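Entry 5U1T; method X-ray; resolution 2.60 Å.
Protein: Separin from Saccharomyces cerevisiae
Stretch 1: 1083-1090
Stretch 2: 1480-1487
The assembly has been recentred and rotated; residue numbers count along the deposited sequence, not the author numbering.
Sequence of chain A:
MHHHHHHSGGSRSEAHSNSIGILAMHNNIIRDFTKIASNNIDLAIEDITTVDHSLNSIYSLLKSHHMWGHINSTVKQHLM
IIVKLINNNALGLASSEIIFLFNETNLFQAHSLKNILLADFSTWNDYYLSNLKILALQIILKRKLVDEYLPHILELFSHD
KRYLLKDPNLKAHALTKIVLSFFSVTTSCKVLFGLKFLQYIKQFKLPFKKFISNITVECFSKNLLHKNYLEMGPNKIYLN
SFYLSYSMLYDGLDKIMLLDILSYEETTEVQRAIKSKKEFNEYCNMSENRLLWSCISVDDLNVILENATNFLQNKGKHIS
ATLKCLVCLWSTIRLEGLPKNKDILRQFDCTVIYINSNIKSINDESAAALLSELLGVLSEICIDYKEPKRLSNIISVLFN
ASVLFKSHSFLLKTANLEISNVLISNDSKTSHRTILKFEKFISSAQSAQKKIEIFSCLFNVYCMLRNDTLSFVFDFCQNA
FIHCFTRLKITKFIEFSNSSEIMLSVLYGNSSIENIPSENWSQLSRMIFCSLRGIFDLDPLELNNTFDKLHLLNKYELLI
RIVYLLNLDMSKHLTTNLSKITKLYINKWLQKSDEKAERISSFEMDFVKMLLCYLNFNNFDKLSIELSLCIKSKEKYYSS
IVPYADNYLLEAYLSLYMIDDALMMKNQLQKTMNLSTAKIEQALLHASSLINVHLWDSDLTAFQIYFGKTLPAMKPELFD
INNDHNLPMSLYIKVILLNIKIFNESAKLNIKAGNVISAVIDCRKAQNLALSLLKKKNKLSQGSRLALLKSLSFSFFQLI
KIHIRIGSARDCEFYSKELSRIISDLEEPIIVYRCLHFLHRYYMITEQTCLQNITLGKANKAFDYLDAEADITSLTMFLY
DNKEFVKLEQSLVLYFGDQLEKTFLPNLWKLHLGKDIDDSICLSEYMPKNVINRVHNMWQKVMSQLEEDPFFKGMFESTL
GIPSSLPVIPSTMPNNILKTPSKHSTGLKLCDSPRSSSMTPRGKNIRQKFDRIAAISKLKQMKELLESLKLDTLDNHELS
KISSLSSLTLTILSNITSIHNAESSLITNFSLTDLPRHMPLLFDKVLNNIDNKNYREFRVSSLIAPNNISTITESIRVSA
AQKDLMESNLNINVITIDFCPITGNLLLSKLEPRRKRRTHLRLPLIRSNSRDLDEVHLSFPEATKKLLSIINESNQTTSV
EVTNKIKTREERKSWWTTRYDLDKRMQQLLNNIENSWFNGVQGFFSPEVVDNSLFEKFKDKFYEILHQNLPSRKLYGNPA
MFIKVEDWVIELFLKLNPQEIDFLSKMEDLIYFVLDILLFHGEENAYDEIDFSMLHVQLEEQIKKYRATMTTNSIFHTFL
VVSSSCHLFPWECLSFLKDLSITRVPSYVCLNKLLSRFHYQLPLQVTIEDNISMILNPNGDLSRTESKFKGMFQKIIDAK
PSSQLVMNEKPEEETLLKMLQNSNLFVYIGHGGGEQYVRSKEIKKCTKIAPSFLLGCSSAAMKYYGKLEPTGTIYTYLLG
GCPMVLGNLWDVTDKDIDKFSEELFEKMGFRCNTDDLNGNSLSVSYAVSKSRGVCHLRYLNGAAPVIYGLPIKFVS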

ATOM      1  N   PHE A1083      -9.130   2.992  29.347  1.00 62.34           N
ATOM      2  CA  PHE A1083      -8.558   2.603  28.064  1.00 62.83           C
ATOM      3  C   PHE A1083      -7.134   2.119  28.266  1.00 65.75           C
ATOM      4  O   PHE A1083      -6.727   1.119  27.686  1.00 65.67           O
ATOM      5  CB  PHE A1083      -8.599   3.758  27.063  1.00 53.38           C
ATOM      6  CG  PHE A1083      -9.845   3.781  26.241  1.00 59.65           C
ATOM      7  CD1 PHE A1083     -10.315   2.616  25.648  1.00 66.44           C
ATOM      8  CD2 PHE A1083     -10.562   4.948  26.073  1.00 54.02           C
ATOM      9  CE1 PHE A1083     -11.468   2.623  24.893  1.00 60.97           C
ATOM     10  CE2 PHE A1083     -11.715   4.958  25.316  1.00 63.27           C
ATOM     11  CZ  PHE A1083     -12.168   3.792  24.727  1.00 61.70           C
ATOM     12  N   ASP A1084      -6.398   2.829  29.114  1.00 62.12           N
ATOM     13  CA  ASP A1084      -5.039   2.444  29.442  1.00 65.60           C
ATOM     14  C   ASP A1084      -5.010   1.042  30.017  1.00 69.45           C
ATOM     15  O   ASP A1084      -4.227   0.206  29.572  1.00 69.87           O
ATOM     16  CB  ASP A1084      -4.414   3.414  30.439  1.00 60.24           C
ATOM     17  CG  ASP A1084      -2.953   3.123  30.676  1.00 66.60           C
ATOM     18  OD1 ASP A1084      -2.636   2.199  31.450  1.00 76.06           O
ATOM     19  OD2 ASP A1084      -2.105   3.802  30.071  1.00 75.07           O
ATOM     20  N   LYS A1085      -5.867   0.790  31.007  1.00 69.03           N
ATOM     21  CA  LYS A1085      -5.917  -0.516  31.657  1.00 68.66           C
ATOM     22  C   LYS A1085      -6.292  -1.617  30.652  1.00 67.42           C
ATOM     23  O   LYS A1085      -5.559  -2.601  30.504  1.00 67.87           O
ATOM     24  CB  LYS A1085      -6.898  -0.485  32.833  1.00 62.29           C
ATOM     25  CG  LYS A1085      -7.052  -1.793  33.604  1.00 60.03           C
ATOM     26  CD  LYS A1085      -5.880  -2.099  34.518  1.00 62.45           C
ATOM     27  CE  LYS A1085      -6.185  -3.339  35.366  1.00 66.02           C
ATOM     28  NZ  LYS A1085      -5.065  -3.792  36.249  1.00 68.44           N
ATOM     29  N   VAL A1086      -7.408  -1.442  29.943  1.00 62.19           N
ATOM     30  CA  VAL A1086      -7.895  -2.463  29.012  1.00 64.93           C
ATOM     31  C   VAL A1086      -6.891  -2.796  27.902  1.00 72.73           C
ATOM     32  O   VAL A1086      -6.565  -3.966  27.685  1.00 75.98           O
ATOM     33  CB  VAL A1086      -9.226  -2.043  28.363  1.00 60.57           C
ATOM     34  CG1 VAL A1086      -9.572  -2.976  27.217  1.00 63.47           C
ATOM     35  CG2 VAL A1086     -10.337  -2.034  29.401  1.00 59.16           C
ATOM     36  N   LEU A1087      -6.398  -1.765  27.218  1.00 71.51           N
ATOM     37  CA  LEU A1087      -5.441  -1.939  26.132  1.00 68.35           C
ATOM     38  C   LEU A1087      -4.152  -2.621  26.582  1.00 70.86           C
ATOM     39  O   LEU A1087      -3.410  -3.164  25.757  1.00 77.11           O
ATOM     40  CB  LEU A1087      -5.114  -0.591  25.488  1.00 66.80           C
ATOM     41  CG  LEU A1087      -6.090  -0.131  24.399  1.00 70.62           C
ATOM     42  CD1 LEU A1087      -5.753   1.263  23.921  1.00 72.40           C
ATOM     43  CD2 LEU A1087      -6.100  -1.094  23.214  1.00 72.33           C
ATOM     44  N   ASN A1088      -3.924  -2.695  27.874  1.00 72.64           N
ATOM     45  CA  ASN A1088      -2.669  -3.214  28.381  1.00 76.35           C
ATOM     46  C   ASN A1088      -2.801  -4.661  28.831  1.00 78.40           C
ATOM     47  O   ASN A1088      -1.833  -5.377  28.910  1.00 78.95           O
ATOM     48  CB  ASN A1088      -2.184  -2.355  29.535  1.00 69.13           C
ATOM     49  CG  ASN A1088      -0.769  -1.872  29.353  1.00 76.89           C
ATOM     50  OD1 ASN A1088       0.163  -2.640  29.431  1.00 82.77           O
ATOM     51  ND2 ASN A1088      -0.606  -0.589  29.128  1.00 74.41           N
ATOM     52  N   ASN A1089      -4.011  -5.091  29.128  1.00 80.40           N
ATOM     53  CA  ASN A1089      -4.251  -6.475  29.493  1.00 78.78           C
ATOM     54  C   ASN A1089      -4.748  -7.287  28.290  1.00 80.28           C
ATOM     55  O   ASN A1089      -5.193  -8.430  28.436  1.00 74.93           O
ATOM     56  CB  ASN A1089      -5.236  -6.547  30.653  1.00 71.13           C
ATOM     57  CG  ASN A1089      -4.645  -6.012  31.962  1.00 78.70           C
ATOM     58  OD1 ASN A1089      -4.772  -4.822  32.292  1.00 79.69           O
ATOM     59  ND2 ASN A1089      -4.007  -6.895  32.721  1.00 77.90           N
ATOM     60  N   ILE A1090      -4.647  -6.688  27.102  1.00 76.37           N
ATOM     61  CA  ILE A1090      -4.951  -7.366  25.846  1.00 76.37           C
ATOM     62  C   ILE A1090      -4.031  -8.558  25.582  1.00 82.35           C
ATOM     63  O   ILE A1090      -2.810  -8.407  25.556  1.00 80.93           O
ATOM     64  CB  ILE A1090      -4.823  -6.411  24.636  1.00 79.09           C
ATOM     65  CG1 ILE A1090      -5.874  -5.302  24.694  1.00 78.32           C
ATOM     66  CG2 ILE A1090      -4.936  -7.188  23.333  1.00 75.75           C
ATOM     67  CD1 ILE A1090      -6.120  -4.619  23.344  1.00 77.55           C
ATOM     68  N   SER A1480       6.133  -0.698  32.999  1.00 80.84           N
ATOM     69  CA  SER A1480       4.809  -0.133  33.246  1.00 75.58           C
ATOM     70  C   SER A1480       3.734  -1.207  33.041  1.00 75.94           C
ATOM     71  O   SER A1480       2.768  -1.294  33.795  1.00 77.76           O
ATOM     72  CB  SER A1480       4.556   1.074  32.316  1.00 76.19           C
ATOM     73  OG  SER A1480       5.615   2.035  32.339  1.00 70.65           O
ATOM     74  N   LYS A1481       3.950  -2.044  32.032  1.00 76.74           N
ATOM     75  CA  LYS A1481       2.984  -3.037  31.557  1.00 79.65           C
ATOM     76  C   LYS A1481       2.561  -4.079  32.573  1.00 78.58           C
ATOM     77  O   LYS A1481       1.388  -4.444  32.644  1.00 75.22           O
ATOM     78  CB  LYS A1481       3.571  -3.763  30.349  1.00 82.55           C
ATOM     79  CG  LYS A1481       4.146  -2.820  29.319  1.00 86.90           C
ATOM     80  CD  LYS A1481       3.104  -2.467  28.264  1.00 83.18           C
ATOM     81  CE  LYS A1481       2.634  -3.709  27.498  1.00 82.18           C
ATOM     82  NZ  LYS A1481       1.740  -3.357  26.351  1.00 90.24           N
ATOM     83  N   GLU A1482       3.529  -4.582  33.330  1.00 77.02           N
ATOM     84  CA  GLU A1482       3.282  -5.672  34.256  1.00 78.99           C
ATOM     85  C   GLU A1482       2.662  -5.190  35.568  1.00 81.38           C
ATOM     86  O   GLU A1482       1.847  -5.898  36.172  1.00 83.32           O
ATOM     87  CB  GLU A1482       4.580  -6.430  34.537  1.00 85.40           C
ATOM     88  CG  GLU A1482       4.553  -7.895  34.104  1.00 85.02           C
ATOM     89  CD  GLU A1482       4.369  -8.071  32.601  1.00 83.13           C
ATOM     90  OE1 GLU A1482       4.887  -7.249  31.806  1.00 82.55           O
ATOM     91  OE2 GLU A1482       3.692  -9.048  32.219  1.00 88.71           O
ATOM     92  N   ILE A1483       3.046  -4.001  36.030  1.00 75.28           N
ATOM     93  CA  ILE A1483       2.376  -3.442  37.195  1.00 72.43           C
ATOM     94  C   ILE A1483       0.893  -3.323  36.849  1.00 73.15           C
ATOM     95  O   ILE A1483       0.027  -3.718  37.642  1.00 71.05           O
ATOM     96  CB  ILE A1483       2.944  -2.072  37.598  1.00 67.87           C
ATOM     97  CG1 ILE A1483       4.330  -2.230  38.209  1.00 65.42           C
ATOM     98  CG2 ILE A1483       2.037  -1.413  38.596  1.00 66.03           C
ATOM     99  CD1 ILE A1483       5.144  -0.983  38.124  1.00 58.80           C
ATOM    100  N   LYS A1484       0.625  -2.835  35.633  1.00 67.37           N
ATOM    101  CA  LYS A1484      -0.735  -2.587  35.152  1.00 70.19           C
ATOM    102  C   LYS A1484      -1.562  -3.857  34.979  1.00 75.03           C
ATOM    103  O   LYS A1484      -2.794  -3.796  34.927  1.00 73.00           O
ATOM    104  CB  LYS A1484      -0.704  -1.815  33.826  1.00 69.97           C
ATOM    105  CG  LYS A1484      -0.280  -0.366  33.993  1.00 73.26           C
ATOM    106  CD  LYS A1484      -0.356   0.429  32.703  1.00 70.28           C
ATOM    107  CE  LYS A1484       0.328   1.763  32.888  1.00 68.99           C
ATOM    108  NZ  LYS A1484       0.594   2.454  31.616  1.00 68.53           N
ATOM    109  N   LYS A1485      -0.895  -5.003  34.885  1.00 77.44           N
ATOM    110  CA  LYS A1485      -1.612  -6.252  34.704  1.00 76.99           C
ATOM    111  C   LYS A1485      -2.110  -6.754  36.037  1.00 76.26           C
ATOM    112  O   LYS A1485      -3.083  -7.504  36.092  1.00 73.22           O
ATOM    113  CB  LYS A1485      -0.735  -7.300  34.022  1.00 73.57           C
ATOM    114  CG  LYS A1485      -0.450  -6.961  32.579  1.00 78.41           C
ATOM    115  CD  LYS A1485       0.310  -8.055  31.865  1.00 85.94           C
ATOM    116  CE  LYS A1485       0.770  -7.584  30.488  1.00 85.97           C
ATOM    117  NZ  LYS A1485       1.395  -8.689  29.709  1.00 85.65           N
ATOM    118  N   CYS A1486      -1.456  -6.316  37.113  1.00 76.58           N
ATOM    119  CA  CYS A1486      -1.855  -6.706  38.465  1.00 70.65           C
ATOM    120  C   CYS A1486      -3.258  -6.230  38.782  1.00 77.90           C
ATOM    121  O   CYS A1486      -3.824  -5.396  38.067  1.00 73.49           O
ATOM    122  CB  CYS A1486      -0.892  -6.142  39.508  1.00 68.32           C
ATOM    123  SG  CYS A1486       0.822  -6.496  39.185  1.00 75.41           S
ATOM    124  N   THR A1487      -3.810  -6.750  39.870  1.00 75.23           N
ATOM    125  CA  THR A1487      -5.136  -6.357  40.289  1.00 74.02           C
ATOM    126  C   THR A1487      -5.094  -5.879  41.730  1.00 73.98           C
ATOM    127  O   THR A1487      -5.886  -5.030  42.137  1.00 82.79           O
ATOM    128  CB  THR A1487      -6.122  -7.506  40.118  1.00 71.73           C
ATOM    129  OG1 THR A1487      -5.523  -8.706  40.607  1.00 79.14           O
ATOM    130  CG2 THR A1487      -6.433  -7.703  38.643  1.00 73.04           C
TER

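Two stretches of the separin chain, nearly 400 residues apart in sequence, meet here through polar and charged side chains. Together they bury 409 Å² of surface. The first is a helix that runs through Asp1084 and Lys1085 and gives way to a loop near Asn1089. The second begins as a helix at Ser1480 and includes a type I turn from Ile1483 to Cys1486. The backbones come closest at Asn1089 and Lys1485, whose CA atoms are 5.8 Å apart.

The shortest hydrogen bond across the stretches is made by Lys1085. Its CA-to-CB bond points sideways, but the long side chain brings its end nearer to the other stretch. With chi1 t, chi2 p and the remaining angles t, it carries the ammonium group to the turn. Lys1085 NZ donates a hydrogen bond of 2.6 Å to Lys1484 O. The same NZ lies 2.7 Å from Cys1486 O, so two carbonyl oxygens of the turn region face one positive charge. Lys1085 NZ is also hydrogen-bonded elsewhere in the structure. A lysine suits this place because its chain is long enough to bring a positive charge beside two carbonyl oxygens.

Lys1484 answers in the opposite direction. Its CA-to-CB bond points toward the first stretch, and from chi1 m the rest of the side chain is extended, with chi2 to chi4 all t. It forms a salt bridge with Asp1084, with Lys1484 NZ 3.2 Å from Asp1084 OD1. Hydrogen bonds from Lys1484 NZ to Asp1084 OD1, at 3.2 Å, and to Asp1084 OD2, at 3.4 Å, are both weak. The attraction is therefore better read as charge pairing than as sharply directed bonding. Lys1484 is buried, and the carboxylate supplies a countercharge for its ammonium group. Its aliphatic part is also used: Lys1484 CD lies 3.1 Å from Asp1084 OD1 and 3.7 Å from Asn1088 ND2.

Asn1088 is the other buried residue with a large covered area, 94 Å² against 95 Å² for Lys1484. Its CA-to-CB bond points toward the second stretch. The short amide fits between two lysine chains, with Asn1088 OD1 3.2 Å from Lys1481 CD and its ND2 near Lys1484. These are packing contacts against methylene groups. The Asn1088 side chain makes no hydrogen bond across the stretches. Lys1481 turns its chain with chi1 and chi3 m, and its end comes nearer to the first stretch.

Asn1089 and Lys1485 are exposed and pack at the backbone's closest approach. Lys1485 sends its ammonium group to its own stretch, where Lys1485 NZ makes a weak, salt-bridged hydrogen bond of 3.4 Å to Glu1482 OE2. The CA-to-CB bond of Glu1482 points away from the first stretch.

Backbone bonds hold the frame. Asn1088 N donates to Lys1085 O at 3.1 Å. In the turn, Cys1486 N donates to Ile1483 O at 3.0 Å. Lys1484 O, which takes no backbone hydrogen bond within the stretch, accepts from Lys1085 NZ.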